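Local structure of salmonella typhimurium DB7155 bacteriophage DET7 tailspike (Bacteriophage, 2V5I) at the interface of chains A and B. The protein binds and hydrolyses the O-antigen of its Salmonella host as the trimeric, beta-helical receptor-binding tailspike of the phage. Numbering follows the deposited sequence. Chains: chain A/B, Salmonella typhimurium DB7155 bacteriophage DET7 tailspike.

Contact 1: the interface of chains A and B. Residues chain A 506, 511-514; chain B 525-527, 532-534.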
# COMPACT_ATOMS: atom_id res chain seq x y z
N ARG A 506 31.60 15.05 -32.36
CA ARG A 506 31.33 13.96 -33.30
C ARG A 506 32.65 13.57 -33.99
O ARG A 506 33.49 14.43 -34.32
CB ARG A 506 30.34 14.39 -34.36
CG ARG A 506 29.74 13.19 -35.12
CD ARG A 506 28.87 13.55 -36.31
NE ARG A 506 29.59 14.47 -37.15
CZ ARG A 506 30.51 14.10 -38.04
NH1 ARG A 506 30.70 12.82 -38.32
NH2 ARG A 506 31.16 15.02 -38.71
N THR A 511 35.53 19.23 -31.86
CA THR A 511 34.99 20.45 -32.44
C THR A 511 33.44 20.53 -32.32
O THR A 511 32.77 19.61 -31.87
CB THR A 511 35.53 20.68 -33.88
OG1 THR A 511 35.33 22.06 -34.25
CG2 THR A 511 34.87 19.77 -34.89
N THR A 512 32.89 21.64 -32.77
CA THR A 512 31.47 21.93 -32.73
C THR A 512 31.02 22.09 -34.17
O THR A 512 31.65 22.84 -34.91
CB THR A 512 31.23 23.24 -32.02
OG1 THR A 512 31.95 23.25 -30.75
CG2 THR A 512 29.76 23.41 -31.76
N GLU A 513 30.00 21.33 -34.56
CA GLU A 513 29.39 21.51 -35.84
C GLU A 513 28.14 22.35 -35.64
O GLU A 513 27.22 21.95 -34.93
CB GLU A 513 29.02 20.15 -36.45
CG GLU A 513 30.19 19.36 -36.93
CD GLU A 513 29.84 17.91 -37.13
OE1 GLU A 513 29.39 17.60 -38.23
OE2 GLU A 513 29.94 17.10 -36.16
N ILE A 514 28.14 23.51 -36.30
CA ILE A 514 27.17 24.59 -36.04
C ILE A 514 26.26 24.76 -37.28
O ILE A 514 26.78 24.97 -38.34
CB ILE A 514 27.93 25.91 -35.83
CG1 ILE A 514 28.78 25.79 -34.57
CG2 ILE A 514 26.95 27.04 -35.69
CD1 ILE A 514 29.84 26.92 -34.40
N GLY B 525 35.04 15.63 -40.92
CA GLY B 525 34.72 16.50 -39.82
C GLY B 525 33.48 17.36 -39.91
O GLY B 525 33.15 18.06 -38.95
N VAL B 526 32.81 17.37 -41.06
CA VAL B 526 31.49 17.96 -41.15
C VAL B 526 30.53 16.96 -41.84
O VAL B 526 30.90 16.32 -42.82
CB VAL B 526 31.52 19.34 -41.90
CG1 VAL B 526 31.81 19.21 -43.37
CG2 VAL B 526 30.33 20.08 -41.63
N LEU B 527 29.34 16.83 -41.30
CA LEU B 527 28.36 15.82 -41.74
C LEU B 527 27.18 16.39 -42.55
O LEU B 527 27.02 16.04 -43.70
CB LEU B 527 27.85 15.03 -40.55
CG LEU B 527 26.83 13.93 -40.85
CD1 LEU B 527 27.49 12.83 -41.69
CD2 LEU B 527 26.31 13.37 -39.53
N MET B 532 28.79 23.95 -40.24
CA MET B 532 30.18 24.46 -40.23
C MET B 532 30.93 23.94 -39.01
O MET B 532 30.39 23.97 -37.93
CB MET B 532 30.12 26.00 -40.11
CG MET B 532 31.43 26.64 -39.94
SD MET B 532 31.23 28.40 -39.61
CE MET B 532 30.98 28.36 -37.82
N SER B 533 32.15 23.45 -39.21
CA SER B 533 33.06 23.10 -38.10
C SER B 533 34.31 23.96 -38.17
O SER B 533 34.84 24.22 -39.27
CB SER B 533 33.52 21.67 -38.28
OG SER B 533 32.42 20.80 -38.24
N LEU B 534 34.83 24.37 -37.04
CA LEU B 534 35.97 25.26 -36.99
C LEU B 534 37.25 24.54 -36.58
O LEU B 534 37.24 23.55 -35.82
CB LEU B 534 35.70 26.39 -35.95
CG LEU B 534 34.59 27.36 -36.35
CD1 LEU B 534 34.19 28.21 -35.15
CD2 LEU B 534 34.91 28.25 -37.50
O HOH W 1 33.62 24.53 -34.38
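A:Arg506 lays one face of its guanidinium over B:Leu527, whose CB sits 3.6 Å above the plane, over its centre, the two side chains crossing at about a right angle. The patch belongs to the C-terminal intertwined domain of this P22-type tailspike, where strand 512-515 of chain A pairs antiparallel with strand 531-537 of chain B. The arginine chain bends at chi3 (51°), which turns its NE and NH2 edge toward A:Glu513. A:Arg506 NE lies 2.8 Å from A:Glu513 OE2 on that oxygen's syn lone pair, a salt bridge within chain A, while NH2 reaches OE1 from above the carboxylate plane. Across the contact the backbone N of B:Leu527 donates to A:Glu513 OE1 over 3.2 Å, nearly in line with the C-O bond and from the same face as NH2. The carboxylate thus ties the arginine to the partner's loop, and the two charges would largely offset each other. B:Met532, the residue with most surface buried here, exchanges backbone hydrogen bonds with A:Ile514 in both directions, and its CE ends 3.9 Å from A:Ile514 CD1, the two side chains running side by side. Farther along, A:Thr511 OG1 is anti to its backbone N (chi1 -162°) and donates to B:Leu534 O in the carbonyl plane, at 2.9 Å.

Contact 2: the interface of chains A and B. Residues chain A 221, 223, 251-252, 283; chain B 239-240, 242.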
# COMPACT_ATOMS: atom_id res chain seq x y z
N ARG A 221 -16.03 -12.75 1.65
CA ARG A 221 -16.24 -12.69 0.21
C ARG A 221 -17.69 -12.96 -0.15
O ARG A 221 -18.41 -13.68 0.54
CB ARG A 221 -15.49 -13.85 -0.47
CG ARG A 221 -14.12 -14.16 -0.08
CD ARG A 221 -13.70 -15.60 -0.54
NE ARG A 221 -13.88 -15.75 -1.98
CZ ARG A 221 -13.00 -15.37 -2.91
NH1 ARG A 221 -11.88 -14.72 -2.59
NH2 ARG A 221 -13.31 -15.51 -4.21
N HIS A 223 -19.99 -13.75 -4.01
CA HIS A 223 -19.88 -14.25 -5.40
C HIS A 223 -21.21 -14.07 -6.17
O HIS A 223 -22.31 -14.24 -5.59
CB HIS A 223 -19.58 -15.74 -5.44
CG HIS A 223 -18.21 -16.15 -4.98
ND1 HIS A 223 -17.76 -17.44 -5.14
CD2 HIS A 223 -17.19 -15.45 -4.40
CE1 HIS A 223 -16.52 -17.53 -4.68
NE2 HIS A 223 -16.14 -16.34 -4.24
N TRP A 251 -16.53 -11.16 -6.20
CA TRP A 251 -16.17 -11.81 -7.49
C TRP A 251 -17.44 -12.03 -8.36
O TRP A 251 -18.49 -12.54 -7.88
CB TRP A 251 -15.53 -13.16 -7.24
CG TRP A 251 -15.12 -13.96 -8.48
CD1 TRP A 251 -14.18 -13.66 -9.41
CD2 TRP A 251 -15.65 -15.23 -8.83
NE1 TRP A 251 -14.08 -14.68 -10.34
CE2 TRP A 251 -14.96 -15.67 -9.98
CE3 TRP A 251 -16.59 -16.06 -8.24
CZ2 TRP A 251 -15.22 -16.91 -10.57
CZ3 TRP A 251 -16.86 -17.30 -8.82
CH2 TRP A 251 -16.14 -17.72 -9.97
N ARG A 252 -17.34 -11.63 -9.61
CA ARG A 252 -18.37 -11.80 -10.65
C ARG A 252 -19.75 -11.24 -10.27
O ARG A 252 -20.79 -11.80 -10.59
CB ARG A 252 -18.46 -13.27 -11.08
CG ARG A 252 -17.28 -13.73 -11.92
CD ARG A 252 -17.45 -15.16 -12.41
NE ARG A 252 -16.29 -15.53 -13.26
CZ ARG A 252 -16.14 -16.72 -13.82
NH1 ARG A 252 -17.02 -17.67 -13.62
NH2 ARG A 252 -15.06 -16.97 -14.56
N LEU A 283 -13.26 -8.39 -8.26
CA LEU A 283 -12.74 -9.22 -9.34
C LEU A 283 -13.90 -9.54 -10.32
O LEU A 283 -14.99 -9.97 -9.90
CB LEU A 283 -12.20 -10.54 -8.77
CG LEU A 283 -11.04 -10.44 -7.78
CD1 LEU A 283 -10.71 -11.85 -7.39
CD2 LEU A 283 -9.90 -9.75 -8.35
N GLU B 239 -10.81 -19.23 -10.95
CA GLU B 239 -10.79 -17.87 -11.38
C GLU B 239 -11.17 -16.91 -10.25
O GLU B 239 -10.70 -15.76 -10.22
CB GLU B 239 -11.71 -17.66 -12.58
CG GLU B 239 -11.07 -18.09 -13.90
CD GLU B 239 -11.55 -19.42 -14.37
OE1 GLU B 239 -12.34 -20.07 -13.63
OE2 GLU B 239 -11.13 -19.82 -15.48
N SER B 240 -11.89 -17.41 -9.25
CA SER B 240 -12.26 -16.53 -8.11
C SER B 240 -11.10 -16.24 -7.13
O SER B 240 -11.24 -15.43 -6.22
CB SER B 240 -13.43 -17.13 -7.33
OG SER B 240 -13.00 -18.31 -6.67
N ASN B 242 -10.03 -18.20 -4.76
CA ASN B 242 -10.61 -18.56 -3.46
C ASN B 242 -9.70 -19.50 -2.69
O ASN B 242 -9.85 -20.69 -2.73
CB ASN B 242 -11.99 -19.19 -3.66
CG ASN B 242 -12.81 -19.30 -2.40
OD1 ASN B 242 -12.48 -18.78 -1.32
ND2 ASN B 242 -13.92 -19.98 -2.55
O HOH W 2 -10.07 -13.47 -4.35
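B:Ser240 presses the CH groups of CA and CB onto the indole of A:Trp251, with CB 3.3 Å from the centroid of the six-membered ring and CA over the five-membered ring. On the opposite face of the indole lies A:Arg252 CD, offset toward the rim, so the ring is sandwiched between serine and arginine. Beside it runs A:Arg221, whose CB and CG carry the chain out from strand 220-224. A:Arg221 CD comes 3.5 Å from B:Asn242 OD1, and at this level the chain bends (chi3 56°), bringing one face of the guanidinium against the amide of B:Asn242; the two planes are 13° apart and stacked, with B:Asn242 CG 3.6 Å above the guanidinium plane, offset toward the rim. NE and NH2 together grip A:His223 NE2 side-on, A:Arg221 NH2 at 2.9 Å, and the imidazole is in turn covered by A:Trp251 CE3 over its centre. A:Arg221 NH2 also donates to the backbone carbonyl B:Ser240 O at 2.9 Å, from above the carbonyl plane. The remaining tip, NH1, meets water 2, which bridges to that same oxygen. The histidine therefore holds the arginine's rotation. Strands 220-224 and 249-251 of chain A's parallel beta-helix, with A:Arg252 just beyond, here receive a loop from the neighbouring beta-helix, at the seam between two subunits.

Contact 3: the interface of chains A and B. Residues chain A 445-448, 454-455, 474; chain B 457-459, 468.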
# COMPACT_ATOMS: atom_id res chain seq x y z
N ARG A 445 20.31 11.82 -14.16
CA ARG A 445 21.10 11.17 -15.21
C ARG A 445 20.14 10.31 -16.00
O ARG A 445 19.34 9.59 -15.39
CB ARG A 445 22.16 10.27 -14.60
CG ARG A 445 22.98 9.45 -15.62
CD ARG A 445 23.91 8.45 -14.95
NE ARG A 445 24.99 9.13 -14.24
CZ ARG A 445 25.09 9.29 -12.92
NH1 ARG A 445 24.15 8.90 -12.07
NH2 ARG A 445 26.13 9.95 -12.46
N VAL A 446 20.26 10.36 -17.33
CA VAL A 446 19.54 9.49 -18.25
C VAL A 446 20.51 8.43 -18.76
O VAL A 446 21.62 8.77 -19.18
CB VAL A 446 18.77 10.24 -19.44
CG1 VAL A 446 17.60 11.08 -18.84
CG2 VAL A 446 19.67 11.07 -20.28
N ILE A 447 20.10 7.16 -18.66
CA ILE A 447 20.96 6.04 -19.06
C ILE A 447 20.25 5.28 -20.17
O ILE A 447 19.16 4.81 -19.98
CB ILE A 447 21.25 5.07 -17.90
CG1 ILE A 447 21.71 5.81 -16.65
CG2 ILE A 447 22.35 4.09 -18.35
CD1 ILE A 447 21.72 5.02 -15.34
N GLY A 448 20.94 5.13 -21.31
CA GLY A 448 20.48 4.31 -22.40
C GLY A 448 21.10 2.92 -22.34
O GLY A 448 22.33 2.75 -22.29
N ALA A 454 21.75 7.93 -25.75
CA ALA A 454 20.98 8.22 -24.55
C ALA A 454 20.37 9.60 -24.83
O ALA A 454 21.05 10.48 -25.36
CB ALA A 454 21.87 8.30 -23.34
N GLU A 455 19.11 9.83 -24.43
CA GLU A 455 18.50 11.13 -24.76
C GLU A 455 17.51 11.65 -23.73
O GLU A 455 16.89 10.87 -23.02
CB GLU A 455 17.75 11.07 -26.10
CG GLU A 455 16.31 10.60 -26.01
CD GLU A 455 15.60 10.51 -27.38
OE1 GLU A 455 16.14 11.03 -28.38
OE2 GLU A 455 14.49 9.91 -27.44
N SER A 474 23.05 12.06 -26.59
CA SER A 474 24.45 11.60 -26.59
C SER A 474 24.54 10.33 -27.46
O SER A 474 23.67 9.46 -27.41
CB SER A 474 24.86 11.30 -25.15
OG SER A 474 26.19 10.86 -25.12
N ALA B 457 23.04 14.53 -16.46
CA ALA B 457 24.08 13.71 -17.14
C ALA B 457 23.42 12.70 -18.07
O ALA B 457 22.27 12.33 -17.90
CB ALA B 457 24.89 13.01 -16.10
N LEU B 458 24.21 12.25 -19.06
CA LEU B 458 23.80 11.22 -19.99
C LEU B 458 24.84 10.10 -19.91
O LEU B 458 26.03 10.34 -19.75
CB LEU B 458 23.74 11.75 -21.42
CG LEU B 458 22.77 12.90 -21.57
CD1 LEU B 458 23.58 14.07 -21.95
CD2 LEU B 458 21.77 12.63 -22.68
N ARG B 459 24.37 8.87 -19.98
CA ARG B 459 25.24 7.70 -19.97
C ARG B 459 24.71 6.65 -20.94
O ARG B 459 23.54 6.35 -21.00
CB ARG B 459 25.37 7.11 -18.56
CG ARG B 459 26.43 6.06 -18.47
CD ARG B 459 26.69 5.53 -17.04
NE ARG B 459 27.22 6.58 -16.20
CZ ARG B 459 27.76 6.35 -14.99
NH1 ARG B 459 27.84 5.13 -14.53
NH2 ARG B 459 28.20 7.36 -14.26
N ASP B 468 29.94 8.73 -17.52
CA ASP B 468 28.94 9.51 -18.22
C ASP B 468 29.49 9.87 -19.62
O ASP B 468 30.67 10.24 -19.78
CB ASP B 468 28.58 10.74 -17.44
CG ASP B 468 27.76 10.42 -16.16
OD1 ASP B 468 27.08 9.36 -16.15
OD2 ASP B 468 27.78 11.27 -15.24
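A:Arg445 and B:Arg459 bring their guanidinium groups together obliquely, the planes 61° apart, around the carboxylate of B:Asp468. The strands that carry them, 443-448 of chain A and 453-460 of chain B, pair in parallel, an intersubunit beta-sheet of the P22-type tailspike family. Both arginines hold CG anti to the backbone N (chi1 176° for A:Arg445) and bend at chi3, which swings the two tips toward the same acid. A:Arg445 comes at about a right angle to B:Asp468, and A:Arg445 NE takes the syn lone pair of B:Asp468 OD1, which lies in the guanidinium plane, at 2.8 Å. B:Arg459 grips B:Asp468 OD1 side-on from its own chain: B:Arg459 NE, also at 2.8 Å, arrives on the anti side, tilted 31° from the carboxylate plane, and B:Arg459 NH2, at 3.0 Å, comes from above that plane. OD1 thus accepts from both arginines, and its negative charge would offset the repulsion between guanidinium nitrogens as near as 3.7 Å, A:Arg445 NE to B:Arg459 NH2. On the other side of the sheet A:Val446 and B:Leu458 lie alongside each other, A:Val446 CG2 meeting B:Leu458 CD2 at 3.5 Å, and A:Ser474 CB packs on B:Leu458 CB. Between these layers A:Val446 N donates to B:Ala457 O, B:Arg459 N to A:Val446 O, and A:Gly448 N to B:Arg459 O.

Contact 2 lies far from the others, its C-alpha centre about 46 Å from that of contact 3 and about 65 Å from that of contact 1, whereas contacts 1 and 3 are about 22 Å apart. No residue is shared among them. In contact 2 the subunits meet as neighbouring beta-helices, through side chains and a loop; in contacts 1 and 3, farther along the chain, strands of different subunits join by backbone bonds, antiparallel in the first and parallel in the third. Repeated in the three copies of the assembly, this combination would make the C-terminal part an interwoven clamp on the trimer.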